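Long-range contacts in NADH kinase POS5, mitochondrial (Saccharomyces cerevisiae, PDB 3AFO), which phosphorylates NADH, and with about half the preference NAD+, at the expense of ATP, making it a key source of cellular NADPH: residues R180-L185 with Y318-V323; L215-D220 with I282-G287. All blocks are in the same frame, centred on the assembly; numbering follows the deposited sequence.

Contact 1 of 2, residues R180-L185 with Y318-V323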
loop_
_atom_site.group_PDB
_atom_site.type_symbol
_atom_site.label_atom_id
_atom_site.label_comp_id
_atom_site.label_asym_id
_atom_site.label_seq_id
_atom_site.Cartn_x
_atom_site.Cartn_y
_atom_site.Cartn_z
ATOM N N ARG A 180 4.014 13.423 23.862
ATOM C CA ARG A 180 5.261 12.668 23.932
ATOM C C ARG A 180 4.982 11.218 24.313
ATOM O O ARG A 180 4.071 10.943 25.106
ATOM C CB ARG A 180 6.181 13.254 25.006
ATOM C CG ARG A 180 6.890 14.544 24.637
ATOM C CD ARG A 180 8.016 14.848 25.634
ATOM N NE ARG A 180 7.497 15.189 26.960
ATOM C CZ ARG A 180 8.253 15.472 28.024
ATOM N NH1 ARG A 180 9.581 15.469 27.929
ATOM N NH2 ARG A 180 7.677 15.766 29.187
ATOM N N LEU A 181 5.785 10.309 23.759
ATOM C CA LEU A 181 5.802 8.911 24.180
ATOM C C LEU A 181 6.933 8.657 25.185
ATOM O O LEU A 181 7.937 9.381 25.220
ATOM C CB LEU A 181 5.970 7.974 22.982
ATOM C CG LEU A 181 4.871 7.878 21.919
ATOM C CD1 LEU A 181 5.287 6.904 20.821
ATOM C CD2 LEU A 181 3.546 7.455 22.520
ATOM N N GLU A 182 6.749 7.624 25.997
ATOM C CA GLU A 182 7.787 7.138 26.893
ATOM C C GLU A 182 8.161 5.733 26.486
ATOM O O GLU A 182 7.287 4.885 26.295
ATOM C CB GLU A 182 7.292 7.120 28.335
ATOM C CG GLU A 182 7.169 8.470 28.977
ATOM C CD GLU A 182 6.851 8.364 30.467
ATOM O OE1 GLU A 182 6.907 7.247 31.031
ATOM O OE2 GLU A 182 6.536 9.402 31.067
ATOM N N CYS A 183 9.457 5.496 26.323
ATOM C CA CYS A 183 9.979 4.155 26.104
ATOM C C CYS A 183 10.660 3.676 27.387
ATOM O O CYS A 183 11.573 4.335 27.893
ATOM C CB CYS A 183 10.973 4.151 24.942
ATOM S SG CYS A 183 11.774 2.573 24.639
ATOM N N HIS A 184 10.205 2.543 27.910
ATOM C CA HIS A 184 10.825 1.907 29.075
ATOM C C HIS A 184 11.549 0.651 28.606
ATOM O O HIS A 184 10.909 -0.316 28.184
ATOM C CB HIS A 184 9.758 1.534 30.110
ATOM C CG HIS A 184 9.090 2.713 30.748
ATOM N ND1 HIS A 184 8.413 3.672 30.024
ATOM C CD2 HIS A 184 8.985 3.079 32.045
ATOM C CE1 HIS A 184 7.932 4.585 30.848
ATOM N NE2 HIS A 184 8.259 4.244 32.080
ATOM N N LEU A 185 12.878 0.671 28.638
ATOM C CA LEU A 185 13.656 -0.510 28.269
ATOM C C LEU A 185 13.965 -1.371 29.489
ATOM O O LEU A 185 14.565 -0.896 30.455
ATOM C CB LEU A 185 14.941 -0.121 27.534
ATOM C CG LEU A 185 15.964 -1.233 27.252
ATOM C CD1 LEU A 185 15.435 -2.258 26.253
ATOM C CD2 LEU A 185 17.281 -0.660 26.751
ATOM N N TYR A 318 8.653 -1.186 26.845
ATOM C CA TYR A 318 7.291 -0.796 27.182
ATOM C C TYR A 318 7.087 0.616 26.665
ATOM O O TYR A 318 7.924 1.493 26.894
ATOM C CB TYR A 318 7.067 -0.807 28.696
ATOM C CG TYR A 318 7.157 -2.165 29.335
ATOM C CD1 TYR A 318 6.011 -2.830 29.773
ATOM C CD2 TYR A 318 8.396 -2.792 29.507
ATOM C CE1 TYR A 318 6.100 -4.095 30.372
ATOM C CE2 TYR A 318 8.495 -4.046 30.107
ATOM C CZ TYR A 318 7.348 -4.689 30.535
ATOM O OH TYR A 318 7.466 -5.933 31.105
ATOM N N VAL A 319 5.994 0.836 25.943
ATOM C CA VAL A 319 5.746 2.140 25.348
ATOM C C VAL A 319 4.371 2.635 25.740
ATOM O O VAL A 319 3.367 1.934 25.560
ATOM C CB VAL A 319 5.916 2.120 23.804
ATOM C CG1 VAL A 319 5.538 3.467 23.211
ATOM C CG2 VAL A 319 7.357 1.776 23.419
ATOM N N ILE A 320 4.339 3.842 26.293
ATOM C CA ILE A 320 3.106 4.478 26.719
ATOM C C ILE A 320 3.187 5.958 26.363
ATOM O O ILE A 320 4.272 6.499 26.136
ATOM C CB ILE A 320 2.861 4.353 28.277
ATOM C CG1 ILE A 320 4.065 4.872 29.091
ATOM C CG2 ILE A 320 2.489 2.922 28.688
ATOM C CD1 ILE A 320 3.748 5.165 30.595
ATOM N N ASN A 321 2.030 6.611 26.325
ATOM C CA ASN A 321 1.965 8.057 26.252
ATOM C C ASN A 321 2.377 8.639 27.602
ATOM O O ASN A 321 2.177 7.999 28.640
ATOM C CB ASN A 321 0.535 8.489 25.926
ATOM C CG ASN A 321 0.464 9.889 25.363
ATOM O OD1 ASN A 321 -0.344 10.708 25.801
ATOM N ND2 ASN A 321 1.316 10.174 24.389
ATOM N N GLU A 322 2.964 9.834 27.582
ATOM C CA GLU A 322 3.330 10.560 28.805
ATOM C C GLU A 322 2.171 10.643 29.820
ATOM O O GLU A 322 2.354 10.411 31.028
ATOM C CB GLU A 322 3.807 11.959 28.430
ATOM C CG GLU A 322 4.549 12.675 29.526
ATOM C CD GLU A 322 4.769 14.137 29.214
ATOM O OE1 GLU A 322 4.553 14.541 28.044
ATOM O OE2 GLU A 322 5.164 14.879 30.144
ATOM N N VAL A 323 0.979 10.957 29.326
ATOM C CA VAL A 323 -0.214 11.017 30.186
ATOM C C VAL A 323 -1.392 10.217 29.623
ATOM O O VAL A 323 -1.537 10.084 28.404
ATOM C CB VAL A 323 -0.674 12.478 30.446
ATOM C CG1 VAL A 323 0.265 13.179 31.446
ATOM C CG2 VAL A 323 -0.779 13.261 29.135
HETATM O O HOH W 1 2.546 14.384 26.285
#
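Strands 181-185 and 318-321 run antiparallel in the large antiparallel sheet of this NAD kinase, the second of them from its C-terminal domain. The pairs Glu182-Ile320 and His184-Tyr318 satisfy each other's backbone N-H and C=O, while Leu181, Cys183 and Val319 turn theirs to neighbouring strands. Glu182 N reaches Ile320 O at 2.7 Å, almost along the C=O axis, and Ile320 N returns a bond to Glu182 O. His184 and Tyr318 repeat the reciprocal arrangement, His184 N meeting Tyr318 O at 2.7 Å. Beyond the last pair of the strands, Glu322 N closes on Arg180 O (2.9 Å, 164° at the hydrogen).

The Arg180 chain bends at chi3 (-68°) so that NE and NH2 both face the Glu322 carboxylate. Arg180 NH2 meets Glu322 OE2 at 2.8 Å in a salt bridge, approaching from above the carboxylate plane, while NE-OE1 is a weak bond; the two flat groups stand 82° apart. A water donates to Glu322 OE1 and accepts from Arg180 N. Further bonds satisfy the two groups: Arg180 NH1 and NH2 donate to the carbonyls of Phe134 and Thr137, and Glu322 OE1 accepts from Gly353 N. Asn321 ND2 bonds to Thr179 OG1. His184 ND1 is buried without a partner.

On the face bearing Glu182 and His184, the Glu182 chain lies alongside Ile320, OE1 resting 3.8 Å from CD1. Within the sheet, strand 194-198 pairs with the other edge of 181-185, and strand 282-286 flanks 318-321. Ile202 of strand 201-205, in the second antiparallel sheet, packs on Leu181, Cys183 and Val319.

Contact 2 of 2, residues L215-D220 with I282-G287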
loop_
_atom_site.group_PDB
_atom_site.type_symbol
_atom_site.label_atom_id
_atom_site.label_comp_id
_atom_site.label_asym_id
_atom_site.label_seq_id
_atom_site.Cartn_x
_atom_site.Cartn_y
_atom_site.Cartn_z
ATOM N N LEU A 215 9.728 -10.150 16.640
ATOM C CA LEU A 215 9.206 -9.321 17.727
ATOM C C LEU A 215 7.797 -9.718 18.141
ATOM O O LEU A 215 6.900 -9.842 17.295
ATOM C CB LEU A 215 9.183 -7.849 17.316
ATOM C CG LEU A 215 10.411 -7.240 16.653
ATOM C CD1 LEU A 215 10.053 -5.816 16.239
ATOM C CD2 LEU A 215 11.623 -7.249 17.590
ATOM N N ASP A 216 7.614 -9.906 19.443
ATOM C CA ASP A 216 6.311 -10.248 20.000
ATOM C C ASP A 216 5.693 -9.016 20.618
ATOM O O ASP A 216 6.267 -8.403 21.534
ATOM C CB ASP A 216 6.446 -11.377 21.028
ATOM C CG ASP A 216 6.945 -12.670 20.397
ATOM O OD1 ASP A 216 6.351 -13.109 19.393
ATOM O OD2 ASP A 216 7.940 -13.231 20.892
ATOM N N ILE A 217 4.515 -8.665 20.108
ATOM C CA ILE A 217 3.858 -7.414 20.442
ATOM C C ILE A 217 2.626 -7.678 21.298
ATOM O O ILE A 217 1.780 -8.516 20.950
ATOM C CB ILE A 217 3.445 -6.642 19.153
ATOM C CG1 ILE A 217 4.684 -6.323 18.304
ATOM C CG2 ILE A 217 2.691 -5.369 19.521
ATOM C CD1 ILE A 217 4.386 -5.886 16.877
ATOM N N PHE A 218 2.538 -6.961 22.416
ATOM C CA PHE A 218 1.417 -7.100 23.340
ATOM C C PHE A 218 0.781 -5.737 23.535
ATOM O O PHE A 218 1.484 -4.743 23.748
ATOM C CB PHE A 218 1.871 -7.667 24.704
ATOM C CG PHE A 218 2.587 -9.010 24.614
ATOM C CD1 PHE A 218 1.923 -10.191 24.960
ATOM C CD2 PHE A 218 3.912 -9.085 24.208
ATOM C CE1 PHE A 218 2.565 -11.433 24.882
ATOM C CE2 PHE A 218 4.579 -10.331 24.124
ATOM C CZ PHE A 218 3.901 -11.503 24.465
ATOM N N ILE A 219 -0.542 -5.689 23.457
ATOM C CA ILE A 219 -1.286 -4.467 23.714
ATOM C C ILE A 219 -2.182 -4.701 24.927
ATOM O O ILE A 219 -2.916 -5.688 24.977
ATOM C CB ILE A 219 -2.124 -4.024 22.483
ATOM C CG1 ILE A 219 -1.190 -3.688 21.308
ATOM C CG2 ILE A 219 -2.975 -2.801 22.830
ATOM C CD1 ILE A 219 -1.873 -3.633 19.936
ATOM N N ASP A 220 -2.078 -3.819 25.919
ATOM C CA ASP A 220 -2.890 -3.912 27.137
ATOM C C ASP A 220 -2.800 -5.313 27.768
ATOM O O ASP A 220 -3.787 -5.864 28.253
ATOM C CB ASP A 220 -4.343 -3.504 26.831
ATOM C CG ASP A 220 -4.438 -2.109 26.224
ATOM O OD1 ASP A 220 -3.610 -1.255 26.594
ATOM O OD2 ASP A 220 -5.326 -1.863 25.376
ATOM N N ILE A 282 1.806 -0.690 25.531
ATOM C CA ILE A 282 2.428 -1.495 24.491
ATOM C C ILE A 282 3.692 -2.115 25.041
ATOM O O ILE A 282 4.528 -1.416 25.624
ATOM C CB ILE A 282 2.773 -0.655 23.231
ATOM C CG1 ILE A 282 1.504 0.036 22.692
ATOM C CG2 ILE A 282 3.424 -1.551 22.145
ATOM C CD1 ILE A 282 1.741 1.108 21.621
ATOM N N ARG A 283 3.810 -3.426 24.877
ATOM C CA ARG A 283 5.026 -4.135 25.230
ATOM C C ARG A 283 5.512 -4.911 24.021
ATOM O O ARG A 283 4.722 -5.628 23.376
ATOM C CB ARG A 283 4.786 -5.080 26.428
ATOM C CG ARG A 283 6.003 -5.937 26.809
ATOM C CD ARG A 283 5.748 -6.728 28.088
ATOM N NE ARG A 283 4.727 -7.760 27.930
ATOM C CZ ARG A 283 4.990 -9.053 27.758
ATOM N NH1 ARG A 283 6.248 -9.482 27.712
ATOM N NH2 ARG A 283 3.996 -9.920 27.632
ATOM N N ILE A 284 6.801 -4.756 23.715
ATOM C CA ILE A 284 7.450 -5.504 22.637
ATOM C C ILE A 284 8.679 -6.268 23.161
ATOM O O ILE A 284 9.617 -5.668 23.681
ATOM C CB ILE A 284 7.817 -4.595 21.426
ATOM C CG1 ILE A 284 6.562 -3.883 20.887
ATOM C CG2 ILE A 284 8.524 -5.419 20.325
ATOM C CD1 ILE A 284 6.816 -2.938 19.700
ATOM N N LYS A 285 8.628 -7.594 23.055
ATOM C CA LYS A 285 9.719 -8.453 23.481
ATOM C C LYS A 285 10.490 -8.978 22.265
ATOM O O LYS A 285 9.885 -9.416 21.277
ATOM C CB LYS A 285 9.169 -9.619 24.297
ATOM C CG LYS A 285 10.229 -10.467 25.001
ATOM C CD LYS A 285 9.542 -11.508 25.899
ATOM C CE LYS A 285 10.553 -12.325 26.702
ATOM N NZ LYS A 285 9.854 -13.419 27.457
ATOM N N ILE A 286 11.816 -8.907 22.343
ATOM C CA ILE A 286 12.697 -9.405 21.292
ATOM C C ILE A 286 12.741 -10.931 21.366
ATOM O O ILE A 286 13.228 -11.495 22.354
ATOM C CB ILE A 286 14.143 -8.825 21.432
ATOM C CG1 ILE A 286 14.122 -7.299 21.644
ATOM C CG2 ILE A 286 15.019 -9.239 20.254
ATOM C CD1 ILE A 286 13.388 -6.475 20.543
ATOM N N GLY A 287 12.204 -11.588 20.339
ATOM C CA GLY A 287 12.193 -13.047 20.273
ATOM C C GLY A 287 13.211 -13.581 19.282
ATOM O O GLY A 287 14.089 -12.856 18.821
#
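Antiparallel pairing in the C-terminal domain of this NAD kinase family member joins strands 215-219 and 282-286 in one beta sheet. Backbone bonds fall at two hydrogen-bonded pairs. Asp216 and Lys285 exchange N-H and C=O, with Asp216 N to Lys285 O at 3.0 Å and nearly straight (174°); Phe218 and Arg283 do the same, Phe218 N meeting Arg283 O at 2.7 Å almost along the C=O axis. Between them the alpha carbon of Ile284 makes a CA-H...O contact with Asp216 O.

Apolar packing occupies the face carrying Leu215, Ile217, Ile282, Ile284 and Ile286. Ile217 and Ile284 lie side by side, Ile217 CG1 and Ile284 CG1 touching at 4.0 Å, while Leu215 presents CB to Ile284 CG2 and CD2 to Ile286 CD1. Val232 and Met261, from strands 231-235 and 258-266, also pack on this face.

Electrostatic contacts mark the other face and the far end of strand 215-219. Asp220 OD2 forms a salt bridge with Lys31 of the second subunit. Arg283 leaves the strand with CG anti to the backbone N (chi1 176°), then bends at chi3, laying its guanidinium over one face of the Phe218 ring in a cation-pi stack, planes 23° apart. Arg283 NH1 forms a salt bridge with Glu316, which together with the stack probably limits rotation of the guanidinium. Edge-to-face contact with Phe223 also holds the Phe218 ring. An alanine in place of Phe218 would remove the aromatic platform beneath Arg283 and would probably leave the guanidinium less firmly positioned. Arg283 NH2 lies 3.2 Å above the plane of the Phe218 ring, over its centre.

How the contacts relate
Contacts 1 and 2 belong to the same antiparallel sheet and meet where strands 282-286 and 316-321 are neighbours: Val319 N lies 2.7 Å from Ile282 O, a probable hydrogen bond, and the Tyr318 ring packs on Arg283. Both are partly buried, with one apolar face and one more polar, partly exposed face. Contact 1 lies nearer the chain's centre (about 14 Å between centres, against about 25 Å), and its charged pair closes the end of the strands within the chain. Contact 2 lies farther out, pairs its arginine with an aromatic ring as well as a carboxylate, and touches the second subunit, which contact 1 does not.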